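Local coordinates for protein OBCA, Oxalate Biosynthetic Component A (Burkholderia glumae, PDB 4NNB) that belongs to a family of metal-dependent enzymes built on a TIM barrel, with an additional N-terminal domain, and binds a magnesium ion and an oxaloacetate ion, at residues F115-L120 with R484-V489; A122-L127 with E168-A173; T343-E348 with D364-T369; G370-F375 with D521-G526. One frame throughout, in Å; residues are numbered along the deposited sequence.

Contact 1: residues F115-L120 with R484-V489; sequences FPKPWL and RVPGGV
K117 and L120, one turn apart on helix 117-121, close on P486 and its neighbours in the loop that leads into strand 489-491. The K117 side chain leaves CB with CG anti to the backbone N (chi1 178°) and then runs out extended. K117 CG rests against the proline ring, 3.8 Å from P486 CG. Further out the chain passes over to the backbone of R484: K117 CD lies 3.8 Å and CE 3.6 Å from R484 O. At the tip, K117 NZ gives a hydrogen bond to R484 O at 2.8 Å, approaching at 139° to the C=O and tilted 33° from the carbonyl plane. L120 CB meets the same P486 CG at 3.8 Å and leans toward the CB end of the ring, while L120 CD1 comes to 4.3 Å from V485 CG2. P486 is the second residue of a type II turn from V485 to G488, closed by the bond from G488 N to V485 O. R484 turns its guanidinium away to salt bridges with D482 and E144. L120 and V485 both reach V132 of helix 125-137 and L148 of strand 148-149, which joins helix and loop through one apolar layer.

Contact 2: residues A122-L127 with E168-A173; sequences ALSNKL and EKESPA
L123 and E170 bring their CA atoms to 6.4 Å where the loop entering helix 125-137 passes the last turn of helix 161-170. The E170 side chain, extended beyond CG, spans the gap and holds S124 with both carboxylate oxygens. S124 N donates to E170 OE2 at 2.8 Å in a nearly straight bond (171°), and S124 OG donates to E170 OE1 at 2.6 Å; each oxygen uses its syn lone pair. S124 is the N-cap of helix 125-137: with OG between the backbone N and the carbonyl carbon (chi1 60°), it also accepts from L127 N, 3.2 Å from S124 OG. In a capping box the N-cap amide would be bound by a side chain of the same helix; here a glutamate from another helix does so, and its negative charge would suit the positive end of the helix dipole. L127 meets E170 tip to tip, CD2 standing 3.5 Å from E170 CD. L123 crosses E170 and sets CD2 3.9 Å from S171 CB. S171 is itself the N-cap of helix 172-180, its OG accepting from L174 N. A water donates to A122 O at 2.8 Å and to E170 O at 3.1 Å, bridging the two backbones.

Contact 3: residues T343-E348 with D364-T369; sequences TRPEVE and DRLLRT
P345, V347 and R344 of strand 344-349 meet L366 in helix 363-368 and T369 just after it. V347 and L366 cross at about a right angle, with V347 CG2 3.5 Å from L366 CD2; the same leucine methyl also lies 4.2 Å from P345 CG. The proline ring is pressed against T369: P345 CG is 3.3 Å from T369 OG1, and P345 CD is 3.5 Å from T369 CB, tighter than usual for two carbons. The R344 chain folds at chi2 (84°) and chi3 (48°), which brings NE to T369 O in a weak hydrogen bond (3.3 Å, 122°), with the carbonyl oblique to the guanidinium. A water lies 2.8 Å from T343 O and 2.9 Å from T369 O, and may not donate to both at once. Outside the two segments, R344 has stronger partners: NH2 donates to F523 O and NH1 to P372 O, which fix the rotation of the group. Helix 328-341 backs the apolar part, F338 against P345 and F335 against L366. E348, next along the strand, touches the bound oxaloacetate ion, while the V347 side chain stays about 10 Å from it. Strand 344-349, helices 352-359 and 363-368, and the parallel strand 373-378 form a beta-alpha-beta crossover, the repeating element of the TIM barrel.

Contact 4: residues G370-F375 with D521-G526; sequences GKPVLF and DMFGLG
P372, just before barrel strand 373-378, and L374 within it pack on F523 near the C-terminal end of helix 516-523, where G524 turns the chain with positive phi in a Schellman motif. P372 and F523 meet at about a right angle. P372 CG lies 3.9 Å from F523 CG and 4.0 Å from F523 CD1, oblique to the ring, while P372 CD lies 3.7 Å from F523 CA and 3.6 Å from F523 O. The proline therefore contacts both the root of the ring and the backbone that carries it. L374 comes to the other ortho carbon, with its CD2 3.9 Å from F523 CD2. A chi1 of -64° sets F523 CG anti to its carbonyl carbon, where it meets P372 CG. The peptide bond before P372 is cis, a sharp bend in the chain just ahead of the strand. Beyond the two segments, the F523 ring meets Y7 of strand 5-10 edge-to-face, and K445 of strand 444-449 touches P372, L374 and F523 alike. K371 O and F523 O stand 3.5 Å apart, but both are acceptors and would repel mildly; F523 O takes its hydrogen bond from R344 NH2. No hydrogen bond links the two segments, and cohesion across this contact comes from the carbon contacts of P372 and L374 with F523.

How the contacts relate
The four contacts form two pairs on opposite sides of the chain's centre, 45 to 53 Å apart between centres. Contacts 1 and 2, centres 12 Å apart, share the N-terminal domain through helices 117-121 and 125-137; contact 1 adds loop 484-489. Contacts 3 and 4, centres 9 Å apart, sit on neighbouring parallel barrel strands, 344-349 and 373-378, joined by a probable hydrogen bond from V347 N to L374 O and by R344, which reaches both. Along the chain contact 2 closes before contact 3 opens and 3 before 4; contacts 2 and 3 lie between the segments of contact 1. Contacts 1 and 4 interlock, so the late chain returns to the N-terminal domain, then to the barrel.

Contact 1: residues F115-L120 with R484-V489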
loop_
_atom_site.group_PDB
_atom_site.type_symbol
_atom_site.label_atom_id
_atom_site.label_comp_id
_atom_site.label_asym_id
_atom_site.label_seq_id
_atom_site.Cartn_x
_atom_site.Cartn_y
_atom_site.Cartn_z
ATOM N N PHE A 115 1.583 12.178 23.915
ATOM C CA PHE A 115 0.838 13.272 23.332
ATOM C C PHE A 115 -0.599 13.058 23.753
ATOM O O PHE A 115 -1.356 12.376 23.058
ATOM C CB PHE A 115 0.958 13.245 21.820
ATOM C CG PHE A 115 1.278 14.571 21.216
ATOM C CD1 PHE A 115 2.591 14.927 20.960
ATOM C CD2 PHE A 115 0.269 15.455 20.888
ATOM C CE1 PHE A 115 2.893 16.153 20.400
ATOM C CE2 PHE A 115 0.564 16.686 20.318
ATOM C CZ PHE A 115 1.880 17.034 20.077
ATOM N N PRO A 116 -0.963 13.617 24.916
ATOM C CA PRO A 116 -2.283 13.416 25.515
ATOM C C PRO A 116 -3.384 13.831 24.562
ATOM O O PRO A 116 -3.227 14.785 23.806
ATOM C CB PRO A 116 -2.265 14.350 26.729
ATOM C CG PRO A 116 -0.818 14.521 27.063
ATOM C CD PRO A 116 -0.106 14.495 25.736
ATOM N N LYS A 117 -4.493 13.108 24.610
ATOM C CA LYS A 117 -5.654 13.432 23.788
ATOM C C LYS A 117 -6.111 14.905 23.843
ATOM O O LYS A 117 -6.392 15.494 22.794
ATOM C CB LYS A 117 -6.814 12.489 24.115
ATOM C CG LYS A 117 -8.095 12.783 23.336
ATOM C CD LYS A 117 -9.087 11.642 23.527
ATOM C CE LYS A 117 -10.392 11.895 22.798
ATOM N NZ LYS A 117 -11.049 10.603 22.420
ATOM N N PRO A 118 -6.185 15.507 25.051
ATOM C CA PRO A 118 -6.595 16.923 25.071
ATOM C C PRO A 118 -5.662 17.865 24.296
ATOM O O PRO A 118 -6.128 18.918 23.846
ATOM C CB PRO A 118 -6.585 17.283 26.565
ATOM C CG PRO A 118 -6.704 15.976 27.287
ATOM C CD PRO A 118 -5.989 14.971 26.412
ATOM N N TRP A 119 -4.389 17.516 24.132
ATOM C CA TRP A 119 -3.505 18.361 23.333
ATOM C C TRP A 119 -3.942 18.376 21.880
ATOM O O TRP A 119 -3.998 19.430 21.244
ATOM C CB TRP A 119 -2.061 17.881 23.396
ATOM C CG TRP A 119 -1.399 18.090 24.701
ATOM C CD1 TRP A 119 -1.994 18.448 25.882
ATOM C CD2 TRP A 119 -0.007 17.949 24.978
ATOM N NE1 TRP A 119 -1.051 18.531 26.871
ATOM C CE2 TRP A 119 0.174 18.226 26.345
ATOM C CE3 TRP A 119 1.103 17.599 24.204
ATOM C CZ2 TRP A 119 1.425 18.173 26.952
ATOM C CZ3 TRP A 119 2.340 17.551 24.809
ATOM C CH2 TRP A 119 2.493 17.840 26.170
ATOM N N LEU A 120 -4.253 17.194 21.358
ATOM C CA LEU A 120 -4.627 17.056 19.959
ATOM C C LEU A 120 -6.036 17.579 19.754
ATOM O O LEU A 120 -6.386 18.048 18.672
ATOM C CB LEU A 120 -4.554 15.581 19.536
ATOM C CG LEU A 120 -3.159 14.959 19.411
ATOM C CD1 LEU A 120 -3.235 13.430 19.428
ATOM C CD2 LEU A 120 -2.514 15.422 18.133
ATOM N N ARG A 484 -10.940 6.684 18.534
ATOM C CA ARG A 484 -10.370 7.074 19.824
ATOM C C ARG A 484 -9.510 8.329 19.738
ATOM O O ARG A 484 -9.403 9.090 20.709
ATOM C CB ARG A 484 -9.534 5.929 20.399
ATOM C CG ARG A 484 -10.297 4.625 20.580
ATOM C CD ARG A 484 -9.368 3.492 20.979
ATOM N NE ARG A 484 -8.309 3.267 19.989
ATOM C CZ ARG A 484 -7.384 2.313 20.079
ATOM N NH1 ARG A 484 -7.388 1.474 21.103
ATOM N NH2 ARG A 484 -6.452 2.198 19.144
ATOM N N VAL A 485 -8.883 8.544 18.584
ATOM C CA VAL A 485 -7.883 9.607 18.464
ATOM C C VAL A 485 -8.471 10.813 17.738
ATOM O O VAL A 485 -9.242 10.650 16.785
ATOM C CB VAL A 485 -6.576 9.088 17.781
ATOM C CG1 VAL A 485 -6.763 8.922 16.266
ATOM C CG2 VAL A 485 -5.393 10.000 18.090
ATOM N N PRO A 486 -8.163 12.031 18.222
ATOM C CA PRO A 486 -8.640 13.211 17.493
ATOM C C PRO A 486 -8.151 13.181 16.051
ATOM O O PRO A 486 -7.021 12.740 15.788
ATOM C CB PRO A 486 -7.999 14.377 18.256
ATOM C CG PRO A 486 -7.901 13.868 19.669
ATOM C CD PRO A 486 -7.586 12.383 19.535
ATOM N N GLY A 487 -8.996 13.631 15.131
ATOM C CA GLY A 487 -8.703 13.520 13.711
ATOM C C GLY A 487 -9.205 12.211 13.114
ATOM O O GLY A 487 -9.484 12.132 11.918
ATOM N N GLY A 488 -9.289 11.177 13.947
ATOM C CA GLY A 488 -9.911 9.913 13.581
ATOM C C GLY A 488 -9.156 8.959 12.657
ATOM O O GLY A 488 -9.696 7.901 12.304
ATOM N N VAL A 489 -7.936 9.322 12.254
ATOM C CA VAL A 489 -7.142 8.507 11.323
ATOM C C VAL A 489 -5.702 8.336 11.818
ATOM O O VAL A 489 -5.145 9.244 12.431
ATOM C CB VAL A 489 -7.120 9.135 9.902
ATOM C CG1 VAL A 489 -6.266 8.286 8.913
ATOM C CG2 VAL A 489 -8.538 9.301 9.365
#

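Contact 2: residues A122-L127 with E168-A173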
loop_
_atom_site.group_PDB
_atom_site.type_symbol
_atom_site.label_atom_id
_atom_site.label_comp_id
_atom_site.label_asym_id
_atom_site.label_seq_id
_atom_site.Cartn_x
_atom_site.Cartn_y
_atom_site.Cartn_z
ATOM N N ALA A 122 -7.277 20.099 21.021
ATOM C CA ALA A 122 -7.190 21.553 20.979
ATOM C C ALA A 122 -7.026 22.072 19.550
ATOM O O ALA A 122 -7.013 23.284 19.319
ATOM C CB ALA A 122 -6.033 22.027 21.851
ATOM N N LEU A 123 -6.906 21.156 18.590
ATOM C CA LEU A 123 -6.617 21.550 17.223
ATOM C C LEU A 123 -7.762 21.229 16.279
ATOM O O LEU A 123 -8.656 20.450 16.607
ATOM C CB LEU A 123 -5.347 20.849 16.737
ATOM C CG LEU A 123 -4.181 20.931 17.717
ATOM C CD1 LEU A 123 -3.036 20.036 17.275
ATOM C CD2 LEU A 123 -3.718 22.374 17.814
ATOM N N SER A 124 -7.716 21.835 15.098
ATOM C CA SER A 124 -8.613 21.472 14.018
ATOM C C SER A 124 -8.391 20.007 13.663
ATOM O O SER A 124 -7.287 19.477 13.859
ATOM C CB SER A 124 -8.318 22.323 12.797
ATOM O OG SER A 124 -6.987 22.130 12.364
ATOM N N ASN A 125 -9.428 19.357 13.145
ATOM C CA ASN A 125 -9.311 17.962 12.742
ATOM C C ASN A 125 -8.160 17.750 11.775
ATOM O O ASN A 125 -7.408 16.791 11.904
ATOM C CB ASN A 125 -10.619 17.446 12.139
ATOM C CG ASN A 125 -11.657 17.131 13.192
ATOM O OD1 ASN A 125 -11.353 17.079 14.385
ATOM N ND2 ASN A 125 -12.895 16.905 12.755
ATOM N N LYS A 126 -8.009 18.658 10.820
ATOM C CA LYS A 126 -6.938 18.543 9.842
ATOM C C LYS A 126 -5.543 18.592 10.461
ATOM O O LYS A 126 -4.667 17.810 10.085
ATOM C CB LYS A 126 -7.081 19.614 8.758
ATOM C CG LYS A 126 -7.861 19.137 7.536
ATOM C CD LYS A 126 -8.495 20.306 6.800
ATOM C CE LYS A 126 -8.374 20.151 5.293
ATOM N NZ LYS A 126 -6.951 20.254 4.852
ATOM N N LEU A 127 -5.330 19.517 11.393
ATOM C CA LEU A 127 -4.025 19.648 12.037
ATOM C C LEU A 127 -3.742 18.423 12.921
ATOM O O LEU A 127 -2.646 17.863 12.891
ATOM C CB LEU A 127 -3.950 20.951 12.849
ATOM C CG LEU A 127 -2.560 21.264 13.422
ATOM C CD1 LEU A 127 -1.478 20.950 12.397
ATOM C CD2 LEU A 127 -2.443 22.716 13.877
ATOM N N GLU A 168 1.670 26.532 16.193
ATOM C CA GLU A 168 1.876 27.831 16.809
ATOM C C GLU A 168 0.700 28.767 16.540
ATOM O O GLU A 168 0.277 29.499 17.427
ATOM C CB GLU A 168 3.173 28.451 16.300
ATOM C CG GLU A 168 3.512 29.774 16.955
ATOM C CD GLU A 168 5.002 29.948 17.159
ATOM O OE1 GLU A 168 5.787 29.429 16.334
ATOM O OE2 GLU A 168 5.389 30.594 18.152
ATOM N N LYS A 169 0.158 28.724 15.326
ATOM C CA LYS A 169 -1.023 29.530 15.013
ATOM C C LYS A 169 -2.307 29.074 15.727
ATOM O O LYS A 169 -3.047 29.903 16.262
ATOM C CB LYS A 169 -1.248 29.606 13.501
ATOM C CG LYS A 169 -0.385 30.641 12.777
ATOM C CD LYS A 169 -0.672 32.079 13.251
ATOM C CE LYS A 169 0.391 32.590 14.228
ATOM N NZ LYS A 169 -0.114 33.704 15.086
ATOM N N GLU A 170 -2.577 27.768 15.734
ATOM C CA GLU A 170 -3.799 27.259 16.359
ATOM C C GLU A 170 -3.744 27.228 17.882
ATOM O O GLU A 170 -4.756 27.433 18.549
ATOM C CB GLU A 170 -4.149 25.860 15.828
ATOM C CG GLU A 170 -4.657 25.845 14.393
ATOM C CD GLU A 170 -5.388 24.560 14.035
ATOM O OE1 GLU A 170 -5.531 24.274 12.825
ATOM O OE2 GLU A 170 -5.827 23.835 14.957
ATOM N N SER A 171 -2.572 26.944 18.436
ATOM C CA SER A 171 -2.466 26.742 19.874
ATOM C C SER A 171 -1.034 26.950 20.359
ATOM O O SER A 171 -0.262 25.994 20.478
ATOM C CB SER A 171 -2.960 25.344 20.265
ATOM O OG SER A 171 -2.799 25.119 21.657
ATOM N N PRO A 172 -0.670 28.213 20.632
ATOM C CA PRO A 172 0.643 28.532 21.196
ATOM C C PRO A 172 0.908 27.733 22.466
ATOM O O PRO A 172 2.054 27.382 22.740
ATOM C CB PRO A 172 0.525 30.028 21.527
ATOM C CG PRO A 172 -0.443 30.549 20.518
ATOM C CD PRO A 172 -1.429 29.423 20.263
ATOM N N ALA A 173 -0.140 27.450 23.235
ATOM C CA ALA A 173 0.030 26.715 24.479
ATOM C C ALA A 173 0.489 25.278 24.210
ATOM O O ALA A 173 1.229 24.695 25.007
ATOM C CB ALA A 173 -1.266 26.723 25.283
HETATM O O HOH W 1 -6.676 25.898 20.388
#

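Contact 3: residues T343-E348 with D364-T369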
loop_
_atom_site.group_PDB
_atom_site.type_symbol
_atom_site.label_atom_id
_atom_site.label_comp_id
_atom_site.label_asym_id
_atom_site.label_seq_id
_atom_site.Cartn_x
_atom_site.Cartn_y
_atom_site.Cartn_z
ATOM N N THR A 343 -1.804 -22.500 -12.334
ATOM C CA THR A 343 -2.007 -21.262 -11.577
ATOM C C THR A 343 -3.217 -20.527 -12.139
ATOM O O THR A 343 -3.349 -20.374 -13.356
ATOM C CB THR A 343 -0.757 -20.377 -11.631
ATOM O OG1 THR A 343 0.315 -21.053 -10.965
ATOM C CG2 THR A 343 -0.994 -19.007 -10.952
ATOM N N ARG A 344 -4.119 -20.094 -11.264
ATOM C CA ARG A 344 -5.300 -19.367 -11.719
ATOM C C ARG A 344 -4.977 -17.871 -11.834
ATOM O O ARG A 344 -4.518 -17.247 -10.868
ATOM C CB ARG A 344 -6.472 -19.616 -10.758
ATOM C CG ARG A 344 -7.788 -18.887 -11.103
ATOM C CD ARG A 344 -8.614 -19.663 -12.141
ATOM N NE ARG A 344 -8.733 -21.069 -11.770
ATOM C CZ ARG A 344 -9.660 -21.563 -10.947
ATOM N NH1 ARG A 344 -10.586 -20.775 -10.429
ATOM N NH2 ARG A 344 -9.659 -22.855 -10.646
ATOM N N PRO A 345 -5.193 -17.282 -13.022
ATOM C CA PRO A 345 -4.906 -15.845 -13.074
ATOM C C PRO A 345 -5.932 -15.045 -12.281
ATOM O O PRO A 345 -7.107 -15.405 -12.196
ATOM C CB PRO A 345 -4.973 -15.494 -14.579
ATOM C CG PRO A 345 -5.589 -16.664 -15.256
ATOM C CD PRO A 345 -5.489 -17.863 -14.342
ATOM N N GLU A 346 -5.472 -13.969 -11.660
ATOM C CA GLU A 346 -6.410 -12.956 -11.207
ATOM C C GLU A 346 -6.236 -11.814 -12.176
ATOM O O GLU A 346 -5.139 -11.240 -12.276
ATOM C CB GLU A 346 -6.129 -12.489 -9.775
ATOM C CG GLU A 346 -6.992 -11.296 -9.368
ATOM C CD GLU A 346 -6.728 -10.827 -7.942
ATOM O OE1 GLU A 346 -5.740 -10.111 -7.724
ATOM O OE2 GLU A 346 -7.522 -11.162 -7.041
ATOM N N VAL A 347 -7.303 -11.483 -12.903
ATOM C CA VAL A 347 -7.228 -10.371 -13.850
ATOM C C VAL A 347 -7.292 -9.070 -13.062
ATOM O O VAL A 347 -8.311 -8.772 -12.408
ATOM C CB VAL A 347 -8.357 -10.408 -14.908
ATOM C CG1 VAL A 347 -8.194 -9.254 -15.881
ATOM C CG2 VAL A 347 -8.321 -11.723 -15.682
ATOM N N GLU A 348 -6.189 -8.323 -13.088
ATOM C CA GLU A 348 -6.126 -7.015 -12.437
ATOM C C GLU A 348 -6.775 -6.019 -13.373
ATOM O O GLU A 348 -6.169 -5.622 -14.372
ATOM C CB GLU A 348 -4.679 -6.564 -12.195
ATOM C CG GLU A 348 -3.801 -7.529 -11.448
ATOM C CD GLU A 348 -4.280 -7.780 -10.036
ATOM O OE1 GLU A 348 -3.860 -7.054 -9.099
ATOM O OE2 GLU A 348 -5.058 -8.726 -9.866
ATOM N N ASP A 364 -11.426 -16.781 -24.292
ATOM C CA ASP A 364 -11.263 -18.236 -24.328
ATOM C C ASP A 364 -10.053 -18.695 -23.512
ATOM O O ASP A 364 -10.099 -19.749 -22.875
ATOM C CB ASP A 364 -11.156 -18.752 -25.772
ATOM C CG ASP A 364 -12.495 -18.763 -26.496
ATOM O OD1 ASP A 364 -13.534 -18.468 -25.868
ATOM O OD2 ASP A 364 -12.504 -19.083 -27.703
ATOM N N ARG A 365 -8.975 -17.909 -23.532
ATOM C CA ARG A 365 -7.780 -18.238 -22.745
ATOM C C ARG A 365 -8.078 -18.181 -21.245
ATOM O O ARG A 365 -7.602 -19.018 -20.480
ATOM C CB ARG A 365 -6.602 -17.307 -23.096
ATOM C CG ARG A 365 -5.775 -17.754 -24.328
ATOM C CD ARG A 365 -4.789 -16.665 -24.730
ATOM N NE ARG A 365 -3.808 -17.096 -25.740
ATOM C CZ ARG A 365 -4.019 -17.057 -27.054
ATOM N NH1 ARG A 365 -5.179 -16.625 -27.544
ATOM N NH2 ARG A 365 -3.067 -17.450 -27.887
ATOM N N LEU A 366 -8.869 -17.195 -20.836
ATOM C CA LEU A 366 -9.276 -17.074 -19.434
ATOM C C LEU A 366 -10.175 -18.234 -19.026
ATOM O O LEU A 366 -10.128 -18.704 -17.886
ATOM C CB LEU A 366 -9.981 -15.733 -19.197
ATOM C CG LEU A 366 -9.023 -14.545 -19.055
ATOM C CD1 LEU A 366 -9.764 -13.246 -19.248
ATOM C CD2 LEU A 366 -8.321 -14.585 -17.700
ATOM N N LEU A 367 -10.991 -18.712 -19.956
ATOM C CA LEU A 367 -11.846 -19.852 -19.640
ATOM C C LEU A 367 -10.985 -21.087 -19.466
ATOM O O LEU A 367 -11.210 -21.893 -18.564
ATOM C CB LEU A 367 -12.904 -20.081 -20.719
ATOM C CG LEU A 367 -14.003 -19.024 -20.808
ATOM C CD1 LEU A 367 -14.985 -19.388 -21.916
ATOM C CD2 LEU A 367 -14.720 -18.871 -19.481
ATOM N N ARG A 368 -9.976 -21.213 -20.319
ATOM C CA ARG A 368 -9.053 -22.333 -20.267
ATOM C C ARG A 368 -8.253 -22.441 -18.971
ATOM O O ARG A 368 -7.860 -23.541 -18.581
ATOM C CB ARG A 368 -8.090 -22.266 -21.453
ATOM C CG ARG A 368 -8.145 -23.495 -22.328
ATOM C CD ARG A 368 -8.069 -23.149 -23.786
ATOM N NE ARG A 368 -6.767 -22.646 -24.203
ATOM C CZ ARG A 368 -6.607 -21.786 -25.211
ATOM N NH1 ARG A 368 -7.673 -21.338 -25.870
ATOM N NH2 ARG A 368 -5.397 -21.358 -25.559
ATOM N N THR A 369 -7.987 -21.312 -18.313
ATOM C CA THR A 369 -7.174 -21.354 -17.101
ATOM C C THR A 369 -8.004 -21.689 -15.866
ATOM O O THR A 369 -7.467 -21.721 -14.755
ATOM C CB THR A 369 -6.348 -20.055 -16.870
ATOM O OG1 THR A 369 -7.178 -18.902 -17.053
ATOM C CG2 THR A 369 -5.160 -19.983 -17.823
HETATM O O HOH W 2 -4.618 -22.445 -14.731
HETATM O O HOH W 3 -6.942 -23.650 -11.994
#

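Contact 4: residues G370-F375 with D521-G526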
loop_
_atom_site.group_PDB
_atom_site.type_symbol
_atom_site.label_atom_id
_atom_site.label_comp_id
_atom_site.label_asym_id
_atom_site.label_seq_id
_atom_site.Cartn_x
_atom_site.Cartn_y
_atom_site.Cartn_z
ATOM N N GLY A 370 -9.307 -21.910 -16.061
ATOM C CA GLY A 370 -10.172 -22.429 -15.002
ATOM C C GLY A 370 -11.253 -21.503 -14.457
ATOM O O GLY A 370 -11.072 -20.279 -14.355
ATOM N N LYS A 371 -12.385 -22.097 -14.093
ATOM C CA LYS A 371 -13.510 -21.357 -13.542
ATOM C C LYS A 371 -13.589 -21.589 -12.040
ATOM O O LYS A 371 -13.175 -22.639 -11.556
ATOM C CB LYS A 371 -14.825 -21.787 -14.200
ATOM C CG LYS A 371 -14.912 -21.531 -15.702
ATOM C CD LYS A 371 -16.259 -22.052 -16.254
ATOM C CE LYS A 371 -16.504 -21.619 -17.710
ATOM N NZ LYS A 371 -17.666 -20.663 -17.895
ATOM N N PRO A 372 -14.086 -20.599 -11.289
ATOM C CA PRO A 372 -14.476 -19.250 -11.716
ATOM C C PRO A 372 -13.276 -18.417 -12.155
ATOM O O PRO A 372 -12.168 -18.562 -11.615
ATOM C CB PRO A 372 -15.079 -18.640 -10.442
ATOM C CG PRO A 372 -14.456 -19.413 -9.320
ATOM C CD PRO A 372 -14.332 -20.809 -9.851
ATOM N N VAL A 373 -13.502 -17.568 -13.150
ATOM C CA VAL A 373 -12.485 -16.611 -13.585
ATOM C C VAL A 373 -12.445 -15.486 -12.548
ATOM O O VAL A 373 -13.490 -15.022 -12.088
ATOM C CB VAL A 373 -12.810 -16.064 -14.976
ATOM C CG1 VAL A 373 -11.698 -15.114 -15.452
ATOM C CG2 VAL A 373 -13.000 -17.236 -15.971
ATOM N N LEU A 374 -11.242 -15.070 -12.165
ATOM C CA LEU A 374 -11.074 -14.138 -11.049
ATOM C C LEU A 374 -10.705 -12.743 -11.527
ATOM O O LEU A 374 -9.824 -12.595 -12.381
ATOM C CB LEU A 374 -9.970 -14.644 -10.115
ATOM C CG LEU A 374 -10.050 -16.079 -9.611
ATOM C CD1 LEU A 374 -8.861 -16.371 -8.673
ATOM C CD2 LEU A 374 -11.359 -16.315 -8.906
ATOM N N PHE A 375 -11.355 -11.724 -10.962
ATOM C CA PHE A 375 -11.090 -10.328 -11.328
ATOM C C PHE A 375 -10.878 -9.481 -10.072
ATOM O O PHE A 375 -11.514 -9.713 -9.037
ATOM C CB PHE A 375 -12.258 -9.740 -12.140
ATOM C CG PHE A 375 -12.521 -10.459 -13.438
ATOM C CD1 PHE A 375 -11.930 -10.021 -14.620
ATOM C CD2 PHE A 375 -13.337 -11.581 -13.476
ATOM C CE1 PHE A 375 -12.152 -10.696 -15.826
ATOM C CE2 PHE A 375 -13.578 -12.256 -14.682
ATOM C CZ PHE A 375 -12.986 -11.806 -15.852
ATOM N N ASP A 521 -11.579 -24.648 -2.016
ATOM C CA ASP A 521 -12.484 -25.694 -2.440
ATOM C C ASP A 521 -13.476 -25.181 -3.476
ATOM O O ASP A 521 -13.653 -25.787 -4.532
ATOM C CB ASP A 521 -13.226 -26.296 -1.256
ATOM C CG ASP A 521 -14.163 -27.388 -1.690
ATOM O OD1 ASP A 521 -13.660 -28.467 -2.072
ATOM O OD2 ASP A 521 -15.389 -27.152 -1.693
ATOM N N MET A 522 -14.102 -24.052 -3.183
ATOM C CA MET A 522 -15.136 -23.526 -4.058
ATOM C C MET A 522 -14.615 -22.964 -5.388
ATOM O O MET A 522 -15.347 -22.929 -6.372
ATOM C CB MET A 522 -15.959 -22.476 -3.318
ATOM C CG MET A 522 -16.856 -23.068 -2.240
ATOM S SD MET A 522 -17.134 -21.962 -0.833
ATOM C CE MET A 522 -18.092 -20.641 -1.572
ATOM N N PHE A 523 -13.363 -22.526 -5.430
ATOM C CA PHE A 523 -12.845 -21.940 -6.662
ATOM C C PHE A 523 -12.025 -22.961 -7.453
ATOM O O PHE A 523 -11.491 -22.642 -8.521
ATOM C CB PHE A 523 -12.008 -20.683 -6.375
ATOM C CG PHE A 523 -12.792 -19.539 -5.753
ATOM C CD1 PHE A 523 -14.109 -19.710 -5.311
ATOM C CD2 PHE A 523 -12.206 -18.294 -5.616
ATOM C CE1 PHE A 523 -14.817 -18.659 -4.738
ATOM C CE2 PHE A 523 -12.905 -17.239 -5.058
ATOM C CZ PHE A 523 -14.215 -17.424 -4.608
ATOM N N GLY A 524 -11.933 -24.182 -6.923
ATOM C CA GLY A 524 -11.120 -25.234 -7.516
ATOM C C GLY A 524 -9.642 -24.900 -7.691
ATOM O O GLY A 524 -9.062 -25.191 -8.738
ATOM N N LEU A 525 -9.024 -24.309 -6.669
ATOM C CA LEU A 525 -7.633 -23.851 -6.772
ATOM C C LEU A 525 -6.610 -24.886 -6.284
ATOM O O LEU A 525 -6.939 -25.758 -5.481
ATOM C CB LEU A 525 -7.445 -22.550 -5.981
ATOM C CG LEU A 525 -8.400 -21.386 -6.262
ATOM C CD1 LEU A 525 -8.256 -20.282 -5.199
ATOM C CD2 LEU A 525 -8.176 -20.822 -7.665
ATOM N N GLY A 526 -5.372 -24.785 -6.774
ATOM C CA GLY A 526 -4.269 -25.584 -6.250
ATOM C C GLY A 526 -4.225 -27.027 -6.722
ATOM O O GLY A 526 -3.650 -27.898 -6.059
#